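Alr3699 protein (Nostoc sp., PDB 4XSO) is of uncharacterised function but belongs to the GT-B clan of glycosyltransferases, built from two Rossmann-like domains facing each other across a cleft. Local coordinates at residues Tyr187-Ser192 with Ile276-Ala281; Glu302-Gly307 with Gln361-Gln366; Leu10-Ser15 with Asp98-Asn103; Asn157-Gln162 with Val177-Phe182; Leu215-Gly220 with Gln248-Glu253. All blocks are in the same frame, centred on the assembly; numbering follows the deposited sequence.

Contact 1: residues Tyr187-Ser192 with Ile276-Ala281; sequences YKTSPS and IPQLMA
Thr189 and Ala281 form the close-packed half of this contact: CB of Thr189 sits 3.7 Å from CB of Ala281, with the threonine's OG1 and CG2 only slightly farther from the same methyl. One turn back on the helix, the Pro277 ring lies against the Tyr187 ring, CG of Pro277 being 4.0 Å from CE1 of Tyr187. CG of Tyr187 is anti to the carbonyl carbon and beside the backbone N (chi1 -66°); the ring crosses the proline obliquely, and beyond it the hydroxyl is hydrogen-bonded to Glu302. The chain here is the connector that enters the C-terminal Rossmann-like domain: Ser190 is the N-cap of helix 191-201, its OG bonded to Asp193 N, and helix 276-282 follows strand 267-271 and precedes strand 285-287 in the chain. Between the two apolar touches the fit is looser, and a water fills in. It donates to Tyr187 O at 2.8 Å and to Pro277 O at 2.7 Å, and is hydrogen-bonded to Thr189 OG1 at 2.6 Å. At the partly exposed margin Gln278 NE2 stays 4.1 Å from Thr189 OG1.

Contact 2: residues Glu302-Gly307 with Gln361-Gln366; sequences EAMLCG and QAIASQ
Met304 O is met by two groups, one from each segment: Gly307 N donates to it at 2.7 Å, and Gln361 CA lies 3.1 Å away in a CA-H...O contact. The Gly307 bond belongs to the Schellman motif that ends helix 298-305, with Gly307 turning the chain at a positive phi of 69°. Just beside it, Gln361 NE2 donates to Leu305 O at 2.7 Å. This N-H...O is practically straight (177°); the oxygen lies in the plane of the glutamine amide, whereas the donor sits well above the carbonyl plane of Leu305. Gln361 has CG anti to its backbone N (chi1 -167°) and an extended chain beyond CG, which carries NE2 to Leu305 O.

One turn along helix 350-368 the contact becomes apolar. The CB atoms of Ala364 and Met304 are 3.7 Å apart, and CD2 of Leu305 closes on the same alanine CB at 3.8 Å and on Ser365 OG. That hydroxyl is already committed: Ser365 OG donates to Gln361 O at 2.7 Å. Ser365 N reaches the same oxygen from the opposite face. Both helices belong to the C-terminal Rossmann-like domain, and Met304 and Ala303 continue inward to Val310 of its sheet. At the end of helix 298-305, where carbonyls run out of helical partners, the glutamine amide supplies a donor to Leu305 O, a carbonyl that the C-terminal end of the helix probably makes a stronger acceptor.

Contact 3: residues Leu10-Ser15 with Asp98-Asn103; sequences LFLDQS and DLIYAN
Phe11 and Tyr101 pair across the first and fourth strands of the N-terminal Rossmann-like domain, neighbours in the middle of its parallel sheet. Both side chains leave the sheet on the same face and point the same way, and the edge of the phenylalanine is set against the face of the tyrosine in an edge-to-face stack, planes at 62°. CD1 of Phe11 comes within 3.5 Å of CD1 of Tyr101, while CE1 stands above the tyrosine ring toward its rim. On the other face of the sheet Leu12 CD1 rests on Ile100 CG2 at 3.8 Å. At the C-terminal ends of the strands Asn103 ND2 donates to Asp13 OD2 at 3.1 Å, the carboxylate oxygen lying in the amide plane.

The backbones hold this register with four hydrogen bonds in the alternating parallel pattern: Leu10 N to Leu99 O, Tyr101 N to Leu10 O, Leu12 N to Tyr101 O, and Asn103 N to Leu12 O at 2.9 Å.

Further out, the Tyr101 hydroxyl is tied to His125, Asn103 ND2 also binds Ala21 O, and Asn103 OD1 turns to His127. Phe11 and Tyr101 are covered by Leu25 and Ile28 of helix 20-29, and Ala107 and Ala114 of helix 105-118 back the opposite face. The other carboxylate oxygen, Asp13 OD1, accepts from Ser15 N at 3.1 Å, closing an Asx turn.

Contact 4: residues Asn157-Gln162 with Val177-Phe182; sequences NSQASQ and VIYNGF. With GOL (glycerol), chain D.
Gln162 runs past Val177 with CG anti to its backbone N (chi1 179°) and the chain extended beyond. CB lies 4.0 Å from Val177 CG2; farther along, CD and then OE1 pass the same methyl at about a right angle to the valine, OE1 coming within 3.2 Å of it. At the tip NE2 donates to O3 of a bound glycerol at 3.3 Å and is also held by Thr175. The glycerol, probably from the crystallisation liquor, spans to the backbone of Val177, donating from O1 to Val177 O at 2.8 Å while O2 accepts from Val177 N. Strand 153-156, helix 159-167 and strand 175-177 form a beta-alpha-beta crossover at the margin of the N-terminal parallel sheet, and the contact lies where the helix begins. Ser158 is the N-cap: its OG accepts from Ser161 N at 2.9 Å and is bonded to Pro295 O as well. Ser161 OG in turn donates to Asn157 OD1 at 2.7 Å, in the plane of that carbonyl. Next to the cap, Asn157 O meets the edge of the Tyr179 ring, 3.2 Å from CD1, while Val177 CG1 lies over one face of that ring; the Tyr179 hydroxyl is bound by Glu320.

Contact 5: residues Leu215-Gly220 with Gln248-Glu253; sequences LSPWKG and QDYVKE
Leu215 and Ser216 run past the first turn of helix 248-260, their CA atoms 6.7 Å from that of Val251 and 6.5 Å from that of Tyr250. The chain then folds into a type I turn from Pro217 to Gly220, closed by Gly220 N donating to Pro217 O, with Gly220 at positive phi in the N-cap position of helix 221-228. Tyr250 carries most of the contact. Its CG is anti to the backbone N (chi1 -172°), and one ring face takes the Ser216-Pro217 peptide: Pro217 N lies 3.6 Å above the plane of the Tyr250 ring, over its centre, and Ser216 C 3.4 Å above the plane toward the rim. Pro217 CD adds a CH-pi contact, 4.0 Å from the Tyr250 ring centroid and 20° off its normal. The hydroxyl beyond is hydrogen-bonded to His222. Beside this stack, Leu215 CD1 rests on Val251 CG2 at 3.8 Å. The turn is the loop between strand 207-212 and helix 221-228 of the C-terminal Rossmann-like domain, at the C-terminal edge of its sheet; its Trp218 meets the ring of His134 edge-to-face, as befits a loop bordering the interdomain cleft of a GT-B fold.

In the fold
Contact 3 is the buried one, joining two central strands of the N-terminal sheet by backbone bonds and a stacked aromatic pair. The others are only partly buried and depend more on side chains: contact 2 packs two helices and uses a glutamine amide, contact 1 relies on apolar touches and a shared water, and contact 5 lays a peptide over a tyrosine face. Contacts 1 and 2 adjoin at helix 298-305, Met280 packing on Ala303 and Pro277 on Cys306. Contact 4 lies at the edge strand of contact 3's sheet, where a capped helix start meets the chain leaving it; its Phe182 packs on Leu305 of contact 2. Contact 5 stays apart, its nearest atoms about 10 Å from contact 2.

Contact 1: residues Tyr187-Ser192 with Ile276-Ala281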
# COMPACT_ATOMS: atom_id res chain seq x y z
N TYR A 187 -23.66 35.93 -2.09
CA TYR A 187 -22.99 36.71 -3.11
C TYR A 187 -23.82 37.96 -3.45
O TYR A 187 -23.54 38.67 -4.40
CB TYR A 187 -22.64 35.83 -4.32
CG TYR A 187 -21.62 34.80 -3.93
CD1 TYR A 187 -20.26 35.09 -3.96
CD2 TYR A 187 -22.02 33.52 -3.47
CE1 TYR A 187 -19.31 34.14 -3.55
CE2 TYR A 187 -21.07 32.57 -3.08
CZ TYR A 187 -19.71 32.88 -3.13
OH TYR A 187 -18.78 31.94 -2.70
N LYS A 188 -24.83 38.22 -2.62
CA LYS A 188 -25.68 39.39 -2.81
C LYS A 188 -25.19 40.50 -1.84
O LYS A 188 -24.99 40.24 -0.65
CB LYS A 188 -27.13 39.03 -2.51
CG LYS A 188 -27.65 37.99 -3.48
CD LYS A 188 -28.98 37.44 -3.05
CE LYS A 188 -29.85 37.15 -4.27
NZ LYS A 188 -29.16 36.26 -5.20
N THR A 189 -24.97 41.68 -2.38
CA THR A 189 -24.56 42.87 -1.63
C THR A 189 -25.45 44.08 -2.00
O THR A 189 -25.74 44.29 -3.16
CB THR A 189 -23.06 43.20 -1.92
OG1 THR A 189 -22.27 42.06 -1.66
CG2 THR A 189 -22.56 44.35 -1.03
N SER A 190 -25.91 44.85 -1.00
CA SER A 190 -26.77 46.01 -1.25
C SER A 190 -25.98 47.11 -1.94
O SER A 190 -24.78 47.27 -1.65
CB SER A 190 -27.29 46.64 0.04
OG SER A 190 -26.22 46.94 0.95
N PRO A 191 -26.67 47.91 -2.74
CA PRO A 191 -26.12 49.14 -3.34
C PRO A 191 -25.49 50.10 -2.35
O PRO A 191 -24.48 50.72 -2.66
CB PRO A 191 -27.34 49.76 -3.98
CG PRO A 191 -28.10 48.54 -4.47
CD PRO A 191 -27.98 47.55 -3.35
N SER A 192 -26.05 50.18 -1.15
CA SER A 192 -25.47 51.09 -0.17
C SER A 192 -24.19 50.56 0.51
O SER A 192 -23.34 51.35 0.89
CB SER A 192 -26.54 51.51 0.85
OG SER A 192 -27.03 50.37 1.53
N ILE A 276 -14.77 38.84 0.10
CA ILE A 276 -14.59 38.74 -1.31
C ILE A 276 -15.83 39.08 -2.09
O ILE A 276 -15.75 39.80 -3.05
CB ILE A 276 -14.02 37.38 -1.73
CG1 ILE A 276 -12.65 37.13 -1.08
CG2 ILE A 276 -13.89 37.36 -3.25
CD1 ILE A 276 -11.51 38.03 -1.53
N PRO A 277 -17.00 38.59 -1.65
CA PRO A 277 -18.21 38.95 -2.35
C PRO A 277 -18.49 40.43 -2.37
O PRO A 277 -18.97 40.99 -3.36
CB PRO A 277 -19.31 38.19 -1.55
CG PRO A 277 -18.56 37.02 -0.94
CD PRO A 277 -17.27 37.63 -0.54
N GLN A 278 -18.24 41.07 -1.25
CA GLN A 278 -18.47 42.50 -1.15
C GLN A 278 -17.50 43.32 -2.03
O GLN A 278 -17.90 44.27 -2.71
CB GLN A 278 -18.29 42.94 0.32
CG GLN A 278 -19.37 42.43 1.29
CD GLN A 278 -19.34 40.92 1.47
OE1 GLN A 278 -18.26 40.28 1.52
NE2 GLN A 278 -20.54 40.33 1.61
N LEU A 279 -16.22 42.97 -1.94
CA LEU A 279 -15.22 43.55 -2.83
C LEU A 279 -15.59 43.38 -4.27
O LEU A 279 -15.51 44.33 -5.00
CB LEU A 279 -13.84 42.95 -2.56
CG LEU A 279 -13.28 43.50 -1.26
CD1 LEU A 279 -12.13 42.60 -0.81
CD2 LEU A 279 -12.80 44.95 -1.38
N MET A 280 -15.99 42.16 -4.66
CA MET A 280 -16.44 41.88 -6.05
C MET A 280 -17.59 42.84 -6.47
O MET A 280 -17.62 43.46 -7.53
CB MET A 280 -16.88 40.43 -6.15
CG MET A 280 -15.76 39.37 -6.11
SD MET A 280 -16.32 37.69 -6.49
CE MET A 280 -14.66 36.99 -6.61
N ALA A 281 -18.57 42.96 -5.58
CA ALA A 281 -19.68 43.83 -5.80
C ALA A 281 -19.23 45.25 -6.03
O ALA A 281 -19.82 45.96 -6.85
CB ALA A 281 -20.67 43.78 -4.64
O HOH W 1 -21.62 40.60 -3.76

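Contact 2: residues Glu302-Gly307 with Gln361-Gln366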
# COMPACT_ATOMS: atom_id res chain seq x y z
N GLU A 302 -17.87 32.98 -8.68
CA GLU A 302 -18.21 33.91 -7.61
C GLU A 302 -18.58 35.26 -8.16
O GLU A 302 -19.56 35.84 -7.75
CB GLU A 302 -17.09 34.00 -6.58
CG GLU A 302 -17.09 32.70 -5.80
CD GLU A 302 -16.01 32.62 -4.76
OE1 GLU A 302 -14.84 32.88 -5.11
OE2 GLU A 302 -16.35 32.23 -3.62
N ALA A 303 -17.84 35.69 -9.16
CA ALA A 303 -18.08 36.98 -9.79
C ALA A 303 -19.46 37.02 -10.46
O ALA A 303 -20.20 38.00 -10.36
CB ALA A 303 -16.96 37.23 -10.79
N MET A 304 -19.80 35.90 -11.10
CA MET A 304 -21.06 35.74 -11.81
C MET A 304 -22.21 35.79 -10.78
O MET A 304 -23.20 36.48 -10.96
CB MET A 304 -21.05 34.41 -12.59
CG MET A 304 -20.06 34.37 -13.76
SD MET A 304 -19.99 32.75 -14.64
CE MET A 304 -21.06 33.28 -15.87
N LEU A 305 -22.07 35.07 -9.70
CA LEU A 305 -23.11 35.05 -8.65
C LEU A 305 -23.23 36.40 -8.04
O LEU A 305 -24.30 36.73 -7.48
CB LEU A 305 -22.74 34.02 -7.58
CG LEU A 305 -22.91 32.58 -7.98
CD1 LEU A 305 -22.22 31.68 -6.97
CD2 LEU A 305 -24.36 32.24 -8.08
N CYS A 306 -22.15 37.22 -8.09
CA CYS A 306 -22.27 38.57 -7.55
C CYS A 306 -22.94 39.45 -8.57
O CYS A 306 -23.08 40.65 -8.39
CB CYS A 306 -20.93 39.20 -7.17
SG CYS A 306 -20.04 38.47 -5.84
N GLY A 307 -23.33 38.89 -9.70
CA GLY A 307 -23.92 39.73 -10.69
C GLY A 307 -22.94 40.69 -11.34
O GLY A 307 -23.34 41.76 -11.67
N GLN A 361 -25.51 36.25 -13.26
CA GLN A 361 -26.10 35.88 -11.98
C GLN A 361 -27.12 34.79 -12.17
O GLN A 361 -27.14 33.85 -11.39
CB GLN A 361 -26.69 37.10 -11.24
CG GLN A 361 -27.01 36.78 -9.79
CD GLN A 361 -27.31 38.04 -8.97
OE1 GLN A 361 -28.28 38.71 -9.22
NE2 GLN A 361 -26.41 38.39 -8.02
N ALA A 362 -27.98 34.94 -13.19
CA ALA A 362 -29.10 33.99 -13.45
C ALA A 362 -28.54 32.62 -13.80
O ALA A 362 -29.00 31.64 -13.25
CB ALA A 362 -30.00 34.47 -14.59
N ILE A 363 -27.59 32.55 -14.77
CA ILE A 363 -27.09 31.29 -15.17
C ILE A 363 -26.26 30.63 -14.06
O ILE A 363 -26.36 29.41 -13.86
CB ILE A 363 -26.36 31.35 -16.57
CG1 ILE A 363 -25.93 29.95 -17.03
CG2 ILE A 363 -25.12 32.20 -16.56
CD1 ILE A 363 -27.12 29.10 -17.39
N ALA A 364 -25.45 31.38 -13.32
CA ALA A 364 -24.59 30.76 -12.31
C ALA A 364 -25.47 30.23 -11.12
O ALA A 364 -25.17 29.22 -10.45
CB ALA A 364 -23.57 31.78 -11.81
N SER A 365 -26.54 30.96 -10.83
CA SER A 365 -27.45 30.54 -9.77
C SER A 365 -28.07 29.17 -10.14
O SER A 365 -28.29 28.32 -9.30
CB SER A 365 -28.54 31.62 -9.56
OG SER A 365 -27.90 32.78 -9.05
N GLN A 366 -28.39 29.03 -11.42
CA GLN A 366 -28.94 27.77 -11.90
C GLN A 366 -27.93 26.61 -11.85
O GLN A 366 -28.27 25.51 -11.36
CB GLN A 366 -29.61 27.99 -13.27
CG GLN A 366 -30.04 26.73 -14.00
CD GLN A 366 -30.20 26.96 -15.51
OE1 GLN A 366 -30.94 27.84 -15.93
NE2 GLN A 366 -29.49 26.18 -16.32

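Contact 3: residues Leu10-Ser15 with Asp98-Asn103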
# COMPACT_ATOMS: atom_id res chain seq x y z
N LEU A 10 -15.61 8.14 4.87
CA LEU A 10 -14.32 8.52 5.20
C LEU A 10 -13.73 9.30 4.00
O LEU A 10 -13.42 8.73 2.95
CB LEU A 10 -13.45 7.27 5.66
CG LEU A 10 -11.94 7.62 5.75
CD1 LEU A 10 -11.68 8.56 6.90
CD2 LEU A 10 -11.01 6.42 5.89
N PHE A 11 -13.58 10.60 4.18
CA PHE A 11 -13.04 11.53 3.19
C PHE A 11 -11.58 11.53 3.49
O PHE A 11 -11.21 11.52 4.68
CB PHE A 11 -13.59 12.96 3.33
CG PHE A 11 -15.06 13.12 3.01
CD1 PHE A 11 -15.49 13.28 1.69
CD2 PHE A 11 -16.01 13.14 4.03
CE1 PHE A 11 -16.82 13.43 1.39
CE2 PHE A 11 -17.34 13.43 3.73
CZ PHE A 11 -17.76 13.52 2.43
N LEU A 12 -10.78 11.56 2.43
CA LEU A 12 -9.36 11.63 2.55
C LEU A 12 -8.78 12.73 1.70
O LEU A 12 -9.15 12.95 0.54
CB LEU A 12 -8.72 10.30 2.08
CG LEU A 12 -8.94 9.06 2.90
CD1 LEU A 12 -8.30 7.85 2.17
CD2 LEU A 12 -8.31 9.28 4.27
N ASP A 13 -7.82 13.45 2.27
CA ASP A 13 -7.26 14.57 1.54
C ASP A 13 -5.81 14.80 1.98
O ASP A 13 -5.51 14.86 3.15
CB ASP A 13 -8.15 15.80 1.72
CG ASP A 13 -7.74 16.98 0.83
OD1 ASP A 13 -6.56 17.44 0.91
OD2 ASP A 13 -8.61 17.52 0.08
N GLN A 14 -4.89 14.95 1.01
CA GLN A 14 -3.47 14.88 1.36
C GLN A 14 -2.97 16.15 2.06
O GLN A 14 -1.97 16.11 2.77
CB GLN A 14 -2.58 14.63 0.13
CG GLN A 14 -2.38 15.88 -0.71
CD GLN A 14 -1.99 15.53 -2.17
OE1 GLN A 14 -2.52 14.61 -2.78
NE2 GLN A 14 -1.06 16.27 -2.71
N SER A 15 -3.67 17.25 1.90
CA SER A 15 -3.17 18.54 2.37
C SER A 15 -3.71 19.07 3.72
O SER A 15 -4.91 18.99 4.01
CB SER A 15 -3.42 19.60 1.31
OG SER A 15 -2.67 20.76 1.60
N ASP A 98 -18.34 3.26 5.53
CA ASP A 98 -18.95 2.48 4.48
C ASP A 98 -18.43 2.84 3.08
O ASP A 98 -18.78 2.18 2.12
CB ASP A 98 -20.41 2.73 4.47
CG ASP A 98 -21.05 2.42 5.78
OD1 ASP A 98 -21.04 1.26 6.23
OD2 ASP A 98 -21.54 3.37 6.39
N LEU A 99 -17.71 3.94 2.96
CA LEU A 99 -17.25 4.44 1.72
C LEU A 99 -16.02 5.35 1.95
O LEU A 99 -15.96 6.09 2.94
CB LEU A 99 -18.39 5.26 1.09
CG LEU A 99 -18.02 5.79 -0.33
CD1 LEU A 99 -19.14 5.59 -1.31
CD2 LEU A 99 -17.61 7.25 -0.36
N ILE A 100 -15.07 5.29 1.03
CA ILE A 100 -13.88 6.08 1.09
C ILE A 100 -13.95 7.06 -0.06
O ILE A 100 -14.17 6.64 -1.22
CB ILE A 100 -12.60 5.22 0.93
CG1 ILE A 100 -12.49 4.17 2.02
CG2 ILE A 100 -11.36 6.04 0.95
CD1 ILE A 100 -11.41 3.14 1.62
N TYR A 101 -13.77 8.37 0.26
CA TYR A 101 -13.95 9.42 -0.74
C TYR A 101 -12.65 10.21 -0.78
O TYR A 101 -12.35 11.01 0.12
CB TYR A 101 -15.17 10.26 -0.35
CG TYR A 101 -15.70 11.26 -1.31
CD1 TYR A 101 -14.99 12.39 -1.66
CD2 TYR A 101 -17.02 11.15 -1.75
CE1 TYR A 101 -15.55 13.38 -2.46
CE2 TYR A 101 -17.60 12.13 -2.57
CZ TYR A 101 -16.87 13.23 -2.93
OH TYR A 101 -17.45 14.19 -3.73
N ALA A 102 -11.83 9.88 -1.77
CA ALA A 102 -10.49 10.48 -1.96
C ALA A 102 -10.59 11.74 -2.79
O ALA A 102 -11.12 11.71 -3.92
CB ALA A 102 -9.57 9.48 -2.62
N ASN A 103 -10.04 12.82 -2.24
CA ASN A 103 -10.19 14.15 -2.76
C ASN A 103 -8.93 14.75 -3.42
O ASN A 103 -8.96 15.86 -3.92
CB ASN A 103 -10.74 15.04 -1.65
CG ASN A 103 -11.48 16.26 -2.21
OD1 ASN A 103 -12.42 16.11 -2.93
ND2 ASN A 103 -11.06 17.47 -1.82

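Contact 4: residues Asn157-Gln162 with Val177-Phe182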
# COMPACT_ATOMS: atom_id res chain seq x y z
N ASN A 157 -14.49 17.78 -11.58
CA ASN A 157 -15.01 19.11 -11.30
C ASN A 157 -15.27 19.92 -12.54
O ASN A 157 -15.91 20.99 -12.53
CB ASN A 157 -14.12 19.82 -10.29
CG ASN A 157 -12.69 20.11 -10.83
OD1 ASN A 157 -12.31 19.64 -11.93
ND2 ASN A 157 -11.93 20.90 -10.07
N SER A 158 -14.94 19.33 -13.69
CA SER A 158 -15.18 20.01 -14.94
C SER A 158 -14.96 19.03 -16.10
O SER A 158 -14.31 17.98 -15.94
CB SER A 158 -14.21 21.18 -15.07
OG SER A 158 -12.90 20.68 -15.29
N GLN A 159 -15.60 19.33 -17.23
CA GLN A 159 -15.26 18.67 -18.51
C GLN A 159 -13.74 18.66 -18.87
O GLN A 159 -13.24 17.64 -19.31
CB GLN A 159 -16.11 19.21 -19.66
CG GLN A 159 -17.58 18.83 -19.45
CD GLN A 159 -18.61 19.36 -20.49
OE1 GLN A 159 -18.37 20.30 -21.23
NE2 GLN A 159 -19.78 18.75 -20.49
N ALA A 160 -13.04 19.74 -18.57
CA ALA A 160 -11.59 19.86 -18.73
C ALA A 160 -10.79 18.83 -17.89
O ALA A 160 -9.92 18.12 -18.42
CB ALA A 160 -11.15 21.26 -18.33
N SER A 161 -11.18 18.69 -16.61
CA SER A 161 -10.58 17.70 -15.77
C SER A 161 -10.95 16.32 -16.27
O SER A 161 -10.12 15.40 -16.26
CB SER A 161 -10.95 17.88 -14.27
OG SER A 161 -10.43 19.12 -13.83
N GLN A 162 -12.19 16.13 -16.64
CA GLN A 162 -12.65 14.82 -17.08
C GLN A 162 -11.90 14.44 -18.34
O GLN A 162 -11.51 13.31 -18.50
CB GLN A 162 -14.15 14.88 -17.38
CG GLN A 162 -14.80 13.59 -17.89
CD GLN A 162 -16.23 13.84 -18.29
OE1 GLN A 162 -16.53 14.85 -18.89
NE2 GLN A 162 -17.11 12.95 -17.95
N VAL A 177 -19.20 14.44 -14.34
CA VAL A 177 -18.82 15.79 -14.04
C VAL A 177 -19.78 16.35 -12.98
O VAL A 177 -20.94 16.23 -13.18
CB VAL A 177 -18.80 16.73 -15.28
CG1 VAL A 177 -18.67 18.16 -14.89
CG2 VAL A 177 -17.67 16.34 -16.26
N ILE A 178 -19.29 16.88 -11.88
CA ILE A 178 -20.14 17.59 -10.89
C ILE A 178 -19.34 18.82 -10.53
O ILE A 178 -18.23 18.74 -10.05
CB ILE A 178 -20.45 16.79 -9.63
CG1 ILE A 178 -21.20 15.52 -9.96
CG2 ILE A 178 -21.32 17.61 -8.65
CD1 ILE A 178 -21.51 14.71 -8.73
N TYR A 179 -19.94 20.00 -10.78
CA TYR A 179 -19.26 21.28 -10.62
C TYR A 179 -19.22 21.59 -9.10
O TYR A 179 -19.95 21.01 -8.34
CB TYR A 179 -20.06 22.32 -11.43
CG TYR A 179 -19.95 22.17 -12.95
CD1 TYR A 179 -18.69 22.19 -13.56
CD2 TYR A 179 -21.07 22.15 -13.79
CE1 TYR A 179 -18.54 22.10 -14.95
CE2 TYR A 179 -20.91 22.07 -15.22
CZ TYR A 179 -19.63 22.05 -15.78
OH TYR A 179 -19.35 21.96 -17.21
N ASN A 180 -18.35 22.51 -8.69
CA ASN A 180 -18.32 23.10 -7.35
C ASN A 180 -19.66 23.83 -7.08
O ASN A 180 -20.32 24.41 -7.99
CB ASN A 180 -17.16 24.10 -7.24
CG ASN A 180 -15.77 23.46 -7.17
OD1 ASN A 180 -15.52 22.33 -7.62
ND2 ASN A 180 -14.84 24.23 -6.71
N GLY A 181 -20.11 23.78 -5.85
CA GLY A 181 -21.37 24.46 -5.49
C GLY A 181 -21.06 25.64 -4.57
O GLY A 181 -20.03 25.63 -3.93
N PHE A 182 -21.97 26.60 -4.54
CA PHE A 182 -21.86 27.84 -3.78
C PHE A 182 -23.21 28.22 -3.14
O PHE A 182 -24.24 28.06 -3.76
CB PHE A 182 -21.45 28.97 -4.75
CG PHE A 182 -20.15 28.70 -5.42
CD1 PHE A 182 -20.10 27.89 -6.55
CD2 PHE A 182 -18.95 29.24 -4.91
CE1 PHE A 182 -18.87 27.56 -7.14
CE2 PHE A 182 -17.77 28.98 -5.54
CZ PHE A 182 -17.73 28.13 -6.67
C1 GOL D . -21.94 15.44 -16.58
O1 GOL D . -22.29 14.85 -15.27
C2 GOL D . -20.67 14.91 -17.31
O2 GOL D . -20.64 13.55 -17.04
C3 GOL D . -20.57 15.13 -18.85
O3 GOL D . -19.85 14.01 -19.45

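Contact 5: residues Leu215-Gly220 with Gln248-Glu253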
# COMPACT_ATOMS: atom_id res chain seq x y z
N LEU A 215 -0.97 36.17 -5.17
CA LEU A 215 -0.06 36.83 -6.08
C LEU A 215 0.92 35.77 -6.55
O LEU A 215 1.83 35.38 -5.80
CB LEU A 215 0.65 37.98 -5.35
CG LEU A 215 -0.29 39.04 -4.77
CD1 LEU A 215 0.54 40.04 -3.95
CD2 LEU A 215 -1.08 39.74 -5.86
N SER A 216 0.87 35.26 -7.72
CA SER A 216 1.60 34.12 -8.28
C SER A 216 1.77 34.24 -9.81
O SER A 216 0.96 34.88 -10.48
CB SER A 216 0.92 32.84 -7.84
OG SER A 216 1.58 31.76 -8.40
N PRO A 217 2.75 33.93 -10.49
CA PRO A 217 2.85 34.19 -11.95
C PRO A 217 1.79 33.44 -12.75
O PRO A 217 1.29 33.96 -13.73
CB PRO A 217 4.25 33.66 -12.34
CG PRO A 217 4.99 33.47 -11.05
CD PRO A 217 4.02 33.46 -9.90
N TRP A 218 1.45 32.24 -12.29
CA TRP A 218 0.42 31.43 -12.95
C TRP A 218 -0.93 32.19 -12.91
O TRP A 218 -1.74 32.02 -13.83
CB TRP A 218 0.23 30.06 -12.26
CG TRP A 218 1.31 29.02 -12.46
CD1 TRP A 218 2.56 29.19 -12.99
CD2 TRP A 218 1.23 27.62 -12.06
NE1 TRP A 218 3.25 27.99 -12.97
CE2 TRP A 218 2.46 27.02 -12.41
CE3 TRP A 218 0.23 26.82 -11.45
CZ2 TRP A 218 2.72 25.64 -12.17
CZ3 TRP A 218 0.50 25.45 -11.21
CH2 TRP A 218 1.72 24.89 -11.57
N LYS A 219 -1.16 32.97 -11.85
CA LYS A 219 -2.42 33.72 -11.71
C LYS A 219 -2.52 35.00 -12.55
O LYS A 219 -3.62 35.58 -12.66
CB LYS A 219 -2.77 33.98 -10.25
CG LYS A 219 -2.94 32.67 -9.45
CD LYS A 219 -4.18 31.93 -9.92
CE LYS A 219 -4.47 30.64 -9.18
NZ LYS A 219 -5.43 30.93 -8.08
N GLY A 220 -1.40 35.46 -13.10
CA GLY A 220 -1.42 36.47 -14.16
C GLY A 220 -1.77 37.91 -13.81
O GLY A 220 -2.27 38.68 -14.65
N GLN A 248 8.03 35.26 -3.63
CA GLN A 248 8.54 36.64 -3.38
C GLN A 248 9.12 37.38 -4.58
O GLN A 248 8.84 38.56 -4.75
CB GLN A 248 9.49 36.62 -2.21
CG GLN A 248 8.70 36.43 -0.92
CD GLN A 248 7.46 37.33 -0.84
OE1 GLN A 248 6.30 36.85 -0.73
NE2 GLN A 248 7.69 38.66 -0.91
N ASP A 249 9.89 36.74 -5.45
CA ASP A 249 10.38 37.46 -6.68
C ASP A 249 9.27 38.05 -7.56
O ASP A 249 9.49 39.04 -8.29
CB ASP A 249 11.17 36.51 -7.62
CG ASP A 249 12.41 35.94 -6.99
OD1 ASP A 249 12.60 36.11 -5.77
OD2 ASP A 249 13.20 35.30 -7.72
N TYR A 250 8.10 37.39 -7.56
CA TYR A 250 6.96 37.86 -8.39
C TYR A 250 6.35 39.13 -7.86
O TYR A 250 6.03 40.04 -8.59
CB TYR A 250 5.85 36.81 -8.46
CG TYR A 250 4.74 37.13 -9.44
CD1 TYR A 250 5.01 37.25 -10.79
CD2 TYR A 250 3.42 37.30 -9.01
CE1 TYR A 250 4.00 37.51 -11.71
CE2 TYR A 250 2.39 37.60 -9.92
CZ TYR A 250 2.67 37.72 -11.27
OH TYR A 250 1.70 37.99 -12.23
N VAL A 251 6.13 39.19 -6.56
CA VAL A 251 5.61 40.41 -5.97
C VAL A 251 6.50 41.63 -6.21
O VAL A 251 6.01 42.67 -6.65
CB VAL A 251 5.37 40.20 -4.48
CG1 VAL A 251 5.14 41.53 -3.81
CG2 VAL A 251 4.20 39.25 -4.32
N LYS A 252 7.80 41.47 -5.98
CA LYS A 252 8.82 42.45 -6.44
C LYS A 252 8.67 42.83 -7.93
O LYS A 252 8.67 44.00 -8.28
CB LYS A 252 10.24 41.88 -6.23
CG LYS A 252 11.39 42.87 -6.48
CD LYS A 252 12.73 42.17 -6.67
CE LYS A 252 12.83 41.60 -8.09
NZ LYS A 252 13.51 40.27 -8.12
N GLU A 253 8.52 41.84 -8.79
CA GLU A 253 8.34 42.07 -10.23
C GLU A 253 7.04 42.87 -10.51
O GLU A 253 7.03 43.80 -11.33
CB GLU A 253 8.41 40.74 -10.96
CG GLU A 253 8.42 40.83 -12.48
CD GLU A 253 7.17 40.20 -13.14
OE1 GLU A 253 6.27 40.97 -13.59
OE2 GLU A 253 7.10 38.94 -13.17